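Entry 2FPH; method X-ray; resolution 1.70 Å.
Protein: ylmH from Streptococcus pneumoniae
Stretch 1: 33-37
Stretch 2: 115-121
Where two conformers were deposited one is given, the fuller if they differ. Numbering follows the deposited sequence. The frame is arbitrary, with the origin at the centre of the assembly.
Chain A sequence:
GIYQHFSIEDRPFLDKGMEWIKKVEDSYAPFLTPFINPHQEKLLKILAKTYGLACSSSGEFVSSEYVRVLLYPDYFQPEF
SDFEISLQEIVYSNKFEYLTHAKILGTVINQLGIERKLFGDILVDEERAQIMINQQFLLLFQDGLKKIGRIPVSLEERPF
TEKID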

# COMPACT_ATOMS: atom_id res chain seq x y z
N THR A 33 -5.48 -6.69 1.79
CA THR A 33 -4.64 -6.30 2.88
C THR A 33 -4.34 -4.81 2.86
O THR A 33 -4.54 -4.10 1.82
CB THR A 33 -3.27 -7.02 2.86
OG1 THR A 33 -2.43 -6.51 1.77
CG2 THR A 33 -3.44 -8.47 2.70
N PRO A 34 -3.80 -4.31 3.96
CA PRO A 34 -3.24 -2.96 3.93
C PRO A 34 -1.95 -2.95 3.14
O PRO A 34 -1.46 -3.99 2.69
CB PRO A 34 -2.91 -2.69 5.38
CG PRO A 34 -3.47 -3.79 6.15
CD PRO A 34 -3.70 -4.92 5.29
N PHE A 35 -1.31 -1.78 3.07
CA PHE A 35 0.05 -1.79 2.51
C PHE A 35 1.03 -2.55 3.42
O PHE A 35 1.06 -2.33 4.64
CB PHE A 35 0.55 -0.41 2.22
CG PHE A 35 -0.08 0.23 1.03
CD1 PHE A 35 0.49 0.02 -0.23
CD2 PHE A 35 -1.18 1.05 1.13
CE1 PHE A 35 -0.02 0.63 -1.37
CE2 PHE A 35 -1.73 1.66 -0.05
CZ PHE A 35 -1.09 1.45 -1.30
N ILE A 36 1.81 -3.42 2.79
CA ILE A 36 2.87 -4.21 3.45
C ILE A 36 4.17 -4.13 2.69
O ILE A 36 4.21 -3.75 1.50
CB ILE A 36 2.38 -5.71 3.56
CG1 ILE A 36 2.14 -6.38 2.21
CG2 ILE A 36 1.13 -5.81 4.43
CD1 ILE A 36 1.80 -7.88 2.31
N ASN A 37 5.27 -4.41 3.38
CA ASN A 37 6.61 -4.33 2.79
C ASN A 37 6.98 -5.60 2.02
O ASN A 37 6.22 -6.57 2.01
CB ASN A 37 7.63 -3.87 3.87
CG ASN A 37 7.98 -4.95 4.86
OD1 ASN A 37 7.95 -6.14 4.56
ND2 ASN A 37 8.40 -4.53 6.05
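Stretch 2 115-121: ERKLFGD

Stretch 1 has no regular helix or strand. Stretch 2 leaves a loop at Glu115, makes a short 3-10 segment at residues 116-118, and enters a strand at Phe119 that continues later in the chain. Stretch 2 runs roughly against stretch 1 from Arg116 to Leu118, then more nearly with it. The turn is held by a backbone hydrogen bond from Leu118 N to Glu115 O, 3.1 Å, and by a weak one from Phe119 N to Arg116 O, 3.4 Å. The backbones come closest at Phe35 and Lys117, whose CA atoms are 4.8 Å apart. There a single hydrogen bond joins the two stretches. Phe35 N donates to Lys117 O at 3.0 Å, with an N-H...O angle of 157°. Touching residues are at least 81 positions apart in sequence, so this is a long-range tertiary contact. It buries 310 Å² in all.

Phe35 gives the larger part of the stretch 1 surface. Its chi1 is m, and its ring lies along the backbone where the 3-10 segment passes into the strand. Phe119 C and Gly120 CA lie over one face of the ring. Phe35 CD2 is 3.3 Å from Phe119 C, and Phe35 CD1 is 3.5 Å from Gly120 CA. Gly120 CA also makes a CH-pi contact, 3.8 Å from the ring centroid of Phe35 and 22° off the normal. Glycine permits this close fit: an ideal CB on Gly120 would be 2.7 Å from Phe35 CE1, a clash. The CA-to-CB bonds of Leu118 and Phe119 point away from stretch 1, so the ring meets mainly backbone here.

Lys117 supplies most of the side-chain contact from stretch 2. Its aliphatic chain packs on Pro34, with Lys117 CD 3.3 Å from Pro34 CB. Farther along, Lys117 CE is 3.8 Å from Ile36 CG2. Thr33 and Asn37 make no contact with stretch 2.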

# COMPACT_ATOMS: atom_id res chain seq x y z
N GLU A 115 -1.33 6.60 9.45
CA GLU A 115 -0.62 5.32 9.64
C GLU A 115 0.04 4.87 8.32
O GLU A 115 -0.55 5.05 7.23
CB GLU A 115 -1.61 4.24 10.15
CG GLU A 115 -3.00 4.79 10.62
CD GLU A 115 -4.03 3.77 11.14
OE1 GLU A 115 -3.86 3.23 12.27
OE2 GLU A 115 -5.06 3.52 10.44
N ARG A 116 1.24 4.29 8.43
CA ARG A 116 2.01 3.82 7.29
C ARG A 116 1.19 2.84 6.46
O ARG A 116 1.39 2.74 5.26
CB ARG A 116 3.33 3.10 7.73
CG ARG A 116 3.12 1.55 7.68
CD ARG A 116 4.25 0.70 8.28
NE ARG A 116 3.80 -0.66 8.64
CZ ARG A 116 2.92 -0.94 9.61
NH1 ARG A 116 2.39 0.03 10.35
NH2 ARG A 116 2.58 -2.20 9.85
N LYS A 117 0.34 2.06 7.10
CA LYS A 117 -0.40 0.99 6.38
C LYS A 117 -1.45 1.52 5.37
O LYS A 117 -2.00 0.70 4.54
CB LYS A 117 -1.10 0.02 7.34
CG LYS A 117 -0.19 -1.02 7.96
CD LYS A 117 -0.62 -2.46 7.74
CE LYS A 117 0.50 -3.44 7.34
NZ LYS A 117 0.39 -4.75 8.10
N LEU A 118 -1.75 2.83 5.43
CA LEU A 118 -2.81 3.42 4.55
C LEU A 118 -2.23 3.98 3.24
O LEU A 118 -2.99 4.46 2.39
CB LEU A 118 -3.60 4.58 5.23
CG LEU A 118 -4.36 4.21 6.51
CD1 LEU A 118 -4.98 5.46 7.09
CD2 LEU A 118 -5.40 3.15 6.18
N PHE A 119 -0.93 3.91 3.08
CA PHE A 119 -0.27 4.36 1.87
C PHE A 119 0.96 3.53 1.61
O PHE A 119 1.47 2.84 2.52
CB PHE A 119 0.08 5.86 1.88
CG PHE A 119 1.04 6.31 2.95
CD1 PHE A 119 0.60 6.53 4.25
CD2 PHE A 119 2.40 6.53 2.67
CE1 PHE A 119 1.48 6.88 5.24
CE2 PHE A 119 3.26 6.95 3.65
CZ PHE A 119 2.80 7.13 4.94
N GLY A 120 1.44 3.62 0.38
CA GLY A 120 2.58 2.84 -0.04
C GLY A 120 3.73 3.77 -0.31
O GLY A 120 4.10 4.58 0.54
N ASP A 121 4.26 3.67 -1.52
CA ASP A 121 5.45 4.37 -1.90
C ASP A 121 5.21 5.84 -2.05
O ASP A 121 4.16 6.29 -2.56
CB ASP A 121 5.95 3.87 -3.26
CG ASP A 121 6.48 2.45 -3.24
OD1 ASP A 121 6.60 1.80 -2.20
OD2 ASP A 121 6.91 1.94 -4.29